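Cellulosomal scaffoldin (Acetivibrio cellulolyticus, PDB 3ZUC) binds crystalline cellulose through this family 3b carbohydrate-binding module, one domain of a large secreted scaffoldin of the cellulosome. Local coordinates at residues R109-K112 with S113-N117; T140-A144 with E145-W149. All coordinates share one frame; numbering follows the deposited sequence.

Both contacts are local, a turn after a strand and a beta hairpin, within one beta-sandwich module of the CBM3 family. Interaction 1 comes first along the chain, as the turn after strand 102-112, in the sheet that also holds strands 55-61, 24-30, 6-12 and 134-135. Interaction 2 is the hairpin of strands 140-143 and 146-149, at the border of the other sheet. Their centres lie 28 Å apart, on opposite sides of the chain's centre, and their nearest atoms are about 12 Å apart. Interaction 1 shapes a loop next to the calcium ligands. Interaction 2 finishes a sheet remote from the calcium; its tip meets His-3 of the nickel-bound N-terminus through Glu-145.

Interaction 1: residues R109-K112 with S113-N117; sequences RFAK and SDWTN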
loop_
_atom_site.group_PDB
_atom_site.type_symbol
_atom_site.label_atom_id
_atom_site.label_comp_id
_atom_site.label_asym_id
_atom_site.label_seq_id
_atom_site.Cartn_x
_atom_site.Cartn_y
_atom_site.Cartn_z
ATOM N N ARG A 109 -3.524 -1.717 8.725
ATOM C CA ARG A 109 -3.745 -3.163 8.823
ATOM C C ARG A 109 -4.942 -3.488 7.941
ATOM O O ARG A 109 -5.781 -2.631 7.666
ATOM C CB ARG A 109 -4.059 -3.652 10.286
ATOM C CG ARG A 109 -2.983 -3.326 11.322
ATOM C CD ARG A 109 -3.572 -3.419 12.730
ATOM N NE ARG A 109 -4.549 -2.362 12.913
ATOM C CZ ARG A 109 -5.861 -2.498 13.048
ATOM N NH1 ARG A 109 -6.449 -3.697 13.129
ATOM N NH2 ARG A 109 -6.587 -1.390 13.097
ATOM N N PHE A 110 -5.059 -4.756 7.555
ATOM C CA PHE A 110 -6.313 -5.280 7.050
ATOM C C PHE A 110 -6.530 -6.705 7.505
ATOM O O PHE A 110 -5.595 -7.434 7.838
ATOM C CB PHE A 110 -6.472 -5.096 5.540
ATOM C CG PHE A 110 -5.494 -5.822 4.627
ATOM C CD1 PHE A 110 -4.327 -5.203 4.195
ATOM C CD2 PHE A 110 -5.817 -7.069 4.103
ATOM C CE1 PHE A 110 -3.508 -5.807 3.260
ATOM C CE2 PHE A 110 -4.985 -7.676 3.162
ATOM C CZ PHE A 110 -3.847 -7.041 2.740
ATOM N N ALA A 111 -7.810 -7.076 7.552
ATOM C CA ALA A 111 -8.247 -8.365 8.063
ATOM C C ALA A 111 -9.572 -8.742 7.420
ATOM O O ALA A 111 -10.284 -7.906 6.863
ATOM C CB ALA A 111 -8.399 -8.334 9.580
ATOM N N LYS A 112 -9.919 -10.015 7.564
ATOM C CA LYS A 112 -11.186 -10.563 7.102
ATOM C C LYS A 112 -12.271 -10.369 8.160
ATOM O O LYS A 112 -12.000 -10.291 9.358
ATOM C CB LYS A 112 -11.019 -12.058 6.827
ATOM C CG LYS A 112 -9.977 -12.337 5.770
ATOM C CD LYS A 112 -9.792 -13.835 5.541
ATOM C CE LYS A 112 -8.615 -14.070 4.641
ATOM N NZ LYS A 112 -8.437 -15.506 4.292
ATOM N N SER A 113 -13.520 -10.354 7.708
ATOM C CA SER A 113 -14.644 -10.076 8.603
ATOM C C SER A 113 -14.781 -11.084 9.728
ATOM O O SER A 113 -15.297 -10.735 10.793
ATOM C CB SER A 113 -15.927 -10.028 7.800
ATOM O OG SER A 113 -16.110 -11.280 7.164
ATOM N N ASP A 114 -14.373 -12.328 9.478
ATOM C CA ASP A 114 -14.435 -13.407 10.444
ATOM C C ASP A 114 -13.081 -13.675 11.100
ATOM O O ASP A 114 -12.973 -14.632 11.883
ATOM C CB ASP A 114 -15.015 -14.677 9.808
ATOM C CG ASP A 114 -14.212 -15.199 8.629
ATOM O OD1 ASP A 114 -13.109 -14.667 8.356
ATOM O OD2 ASP A 114 -14.716 -16.155 7.986
ATOM N N TRP A 115 -12.084 -12.825 10.830
ATOM C CA TRP A 115 -10.770 -12.912 11.462
ATOM C C TRP A 115 -10.053 -14.220 11.181
ATOM O O TRP A 115 -9.132 -14.596 11.890
ATOM C CB TRP A 115 -10.843 -12.519 12.963
ATOM C CG TRP A 115 -11.106 -11.050 13.058
ATOM C CD1 TRP A 115 -12.312 -10.413 13.037
ATOM C CD2 TRP A 115 -10.121 -10.031 13.077
ATOM N NE1 TRP A 115 -12.130 -9.040 13.064
ATOM C CE2 TRP A 115 -10.784 -8.787 13.074
ATOM C CE3 TRP A 115 -8.730 -10.050 13.092
ATOM C CZ2 TRP A 115 -10.097 -7.582 13.128
ATOM C CZ3 TRP A 115 -8.055 -8.848 13.136
ATOM C CH2 TRP A 115 -8.741 -7.643 13.149
ATOM N N THR A 116 -10.413 -14.869 10.082
ATOM C CA THR A 116 -9.711 -16.071 9.661
ATOM C C THR A 116 -8.366 -15.734 8.990
ATOM O O THR A 116 -8.081 -14.596 8.603
ATOM C CB THR A 116 -10.606 -16.947 8.759
ATOM O OG1 THR A 116 -11.037 -16.191 7.619
ATOM C CG2 THR A 116 -11.806 -17.496 9.558
ATOM N N ASN A 117 -7.506 -16.731 8.869
ATOM C CA ASN A 117 -6.122 -16.492 8.513
ATOM C C ASN A 117 -5.858 -16.276 7.034
ATOM O O ASN A 117 -6.539 -16.817 6.153
ATOM C CB ASN A 117 -5.239 -17.632 8.998
ATOM C CG ASN A 117 -5.086 -17.656 10.507
ATOM O OD1 ASN A 117 -5.191 -16.636 11.179
ATOM N ND2 ASN A 117 -4.852 -18.837 11.042
HETATM O O HOH W 1 -8.568 -11.936 9.176
HETATM O O HOH W 2 -10.980 -17.300 5.191
#
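A type I beta turn from Lys-112 to Trp-115 ends strand 102-112, and Lys-112 and Ala-111 meet the loop that follows. Trp-115 N gives its hydrogen to Lys-112 O at 2.9 Å. The donor stands above the carbonyl plane, 65° out of it. The indole of Trp-115 then folds back over the strand. Its six-membered ring receives the methyl of Ala-111 over one face, a CH-pi contact with CB 3.7 Å from the ring centroid. Lys-112 O lies over the same face, toward the rim. Trp-58 of strand 55-61 also touches the indole.

Lys-112 runs the other way. Its CG is anti to the carbonyl carbon (chi1 -60°), and the chain beyond is extended. This carries the amine along the loop to Asn-117 O, where NZ makes a 3.0 Å hydrogen bond. The strongest partner of NZ is Val-49 O, and Gly-51 O is a third carbonyl; with a water, four acceptors surround the buried amine. Tyr-118 adds a cation-pi contact. On the way, Lys-112 CD passes Thr-116 OG1 at 3.4 Å, the two side chains crossing at about a right angle. One water joins Lys-112 N to Thr-116 O; a second joins NZ to Thr-116 OG1.

The loop braces itself as well. Asp-114 OD1 accepts from Thr-116 N, forming an Asx turn, and from Thr-116 OG1 at 2.7 Å. Both donors approach from the same face of the carboxylate. Asp-114 OD2 forms a salt bridge with Lys-53, which probably helps hold the carboxylate in place. Lys-112 lies beside Asp-50, a calcium ligand, and Asn-117 is two residues before another, Asn-119. Together these bonds make a beta turn followed by an Asx turn, at the edge of the calcium site.

Interaction 2: residues T140-A144 with E145-W149; sequences TAYSA and EGLIW
Ala-141 faces both Ile-148 and Trp-149 across the hairpin of strands 140-143 and 146-149, a classic beta bulge. Ala-141 O takes a nearly straight bond from Ile-148 N (2.8 Å, 174° at the hydrogen) and a weak one from Trp-149 N. Ala-141 N returns a bond to Trp-149 O at 3.1 Å. The methyl of Ala-141 packs on Trp-149 CB, 3.9 Å away, and near Ile-148 CG1. This is the close-packed part of the hairpin.

The other face carries Tyr-142 and Leu-147, a non-hydrogen-bonded pair. Chi1 of -178° sets Leu-147 CG anti to the backbone N, and the bend at chi2 then turns CD1 to the phenol, 3.7 Å from Tyr-142 CE2. The same methyl reaches Thr-140 CB, also at 3.7 Å. Thr-140 OG1 donates to Tyr-142 OH, and that hydroxyl also bonds to Glu-152. These links help fix the direction of the phenol. Leu-147 nevertheless remains exposed.

The turn end is more open. Ser-143 and Gly-146 form a hydrogen-bonded pair around a type I turn, with Ser-143 N to Gly-146 O at 2.9 Å and Gly-146 N to Ser-143 O. The backbone of Gly-146 takes up angles that suit glycine. Ser-143 OG, turned between its backbone N and carbonyl carbon (chi1 70°), accepts from Glu-145 N at 2.9 Å. Ala-144 and Glu-145 at the tip are exposed, though Glu-145 touches His-3, a nickel ligand.

Strand 146-149 is outermost in its five-strand sheet, and strand 140-143 pairs on its other side with 42-47. Ala-141, Ile-148 and Trp-149 pack against strand 6-12 of the opposing sheet, while Tyr-142 meets His-44 of strand 42-47.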
loop_
_atom_site.group_PDB
_atom_site.type_symbol
_atom_site.label_atom_id
_atom_site.label_comp_id
_atom_site.label_asym_id
_atom_site.label_seq_id
_atom_site.Cartn_x
_atom_site.Cartn_y
_atom_site.Cartn_z
ATOM N N THR A 140 2.927 -1.051 -5.748
ATOM C CA THR A 140 2.835 -0.046 -6.799
ATOM C C THR A 140 2.182 1.224 -6.293
ATOM O O THR A 140 1.435 1.219 -5.297
ATOM C CB THR A 140 2.118 -0.591 -8.048
ATOM O OG1 THR A 140 0.832 -1.048 -7.633
ATOM C CG2 THR A 140 2.903 -1.722 -8.708
ATOM N N ALA A 141 2.462 2.320 -6.990
ATOM C CA ALA A 141 1.796 3.586 -6.721
ATOM C C ALA A 141 1.407 4.222 -8.036
ATOM O O ALA A 141 1.991 3.927 -9.091
ATOM C CB ALA A 141 2.692 4.547 -5.940
ATOM N N TYR A 142 0.420 5.101 -7.942
ATOM C CA TYR A 142 -0.240 5.732 -9.075
ATOM C C TYR A 142 -0.461 7.194 -8.780
ATOM O O TYR A 142 -0.684 7.568 -7.620
ATOM C CB TYR A 142 -1.626 5.085 -9.331
ATOM C CG TYR A 142 -1.519 3.599 -9.516
ATOM C CD1 TYR A 142 -1.395 2.763 -8.414
ATOM C CD2 TYR A 142 -1.456 3.025 -10.778
ATOM C CE1 TYR A 142 -1.173 1.418 -8.556
ATOM C CE2 TYR A 142 -1.263 1.664 -10.937
ATOM C CZ TYR A 142 -1.090 0.862 -9.815
ATOM O OH TYR A 142 -0.826 -0.468 -9.914
ATOM N N SER A 143 -0.454 8.006 -9.837
ATOM C CA SER A 143 -0.945 9.365 -9.804
ATOM C C SER A 143 -2.173 9.438 -10.701
ATOM O O SER A 143 -2.665 8.412 -11.168
ATOM C CB SER A 143 0.117 10.325 -10.324
ATOM O OG SER A 143 0.272 10.131 -11.694
ATOM N N ALA A 144 -2.647 10.643 -11.001
ATOM C CA ALA A 144 -3.681 10.790 -12.019
ATOM C C ALA A 144 -3.217 10.278 -13.379
ATOM O O ALA A 144 -4.059 10.000 -14.239
ATOM C CB ALA A 144 -4.122 12.244 -12.127
ATOM N N GLU A 145 -1.908 10.215 -13.598
ATOM C CA GLU A 145 -1.359 9.711 -14.856
ATOM C C GLU A 145 -1.348 8.207 -14.948
ATOM O O GLU A 145 -1.014 7.675 -16.005
ATOM C CB GLU A 145 0.090 10.202 -15.029
ATOM C CG GLU A 145 0.236 11.643 -15.285
ATOM C CD GLU A 145 -0.424 12.001 -16.575
ATOM O OE1 GLU A 145 0.238 11.895 -17.648
ATOM O OE2 GLU A 145 -1.614 12.368 -16.530
ATOM N N GLY A 146 -1.641 7.517 -13.866
ATOM C CA GLY A 146 -1.489 6.078 -13.887
ATOM C C GLY A 146 -0.287 5.652 -13.078
ATOM O O GLY A 146 0.102 6.310 -12.114
ATOM N N LEU A 147 0.293 4.523 -13.447
ATOM C CA LEU A 147 1.375 3.922 -12.671
ATOM C C LEU A 147 2.581 4.861 -12.628
ATOM O O LEU A 147 3.024 5.351 -13.674
ATOM C CB LEU A 147 1.757 2.589 -13.311
ATOM C CG LEU A 147 2.846 1.769 -12.631
ATOM C CD1 LEU A 147 2.369 1.201 -11.304
ATOM C CD2 LEU A 147 3.333 0.659 -13.547
ATOM N N ILE A 148 3.147 5.030 -11.427
ATOM C CA ILE A 148 4.345 5.834 -11.227
ATOM C C ILE A 148 5.425 5.113 -10.412
ATOM O O ILE A 148 6.525 5.648 -10.270
ATOM C CB ILE A 148 4.049 7.209 -10.591
ATOM C CG1 ILE A 148 3.508 7.064 -9.165
ATOM C CG2 ILE A 148 3.133 8.015 -11.490
ATOM C CD1 ILE A 148 3.344 8.376 -8.419
ATOM N N TRP A 149 5.169 3.906 -9.917
ATOM C CA TRP A 149 6.160 3.191 -9.121
ATOM C C TRP A 149 5.846 1.720 -9.147
ATOM O O TRP A 149 4.691 1.330 -8.897
ATOM C CB TRP A 149 6.129 3.651 -7.639
ATOM C CG TRP A 149 7.081 2.859 -6.798
ATOM C CD1 TRP A 149 6.855 1.656 -6.191
ATOM C CD2 TRP A 149 8.458 3.184 -6.539
ATOM N NE1 TRP A 149 8.000 1.200 -5.605
ATOM C CE2 TRP A 149 8.997 2.127 -5.781
ATOM C CE3 TRP A 149 9.276 4.271 -6.863
ATOM C CZ2 TRP A 149 10.322 2.136 -5.344
ATOM C CZ3 TRP A 149 10.573 4.267 -6.419
ATOM C CH2 TRP A 149 11.084 3.212 -5.671
#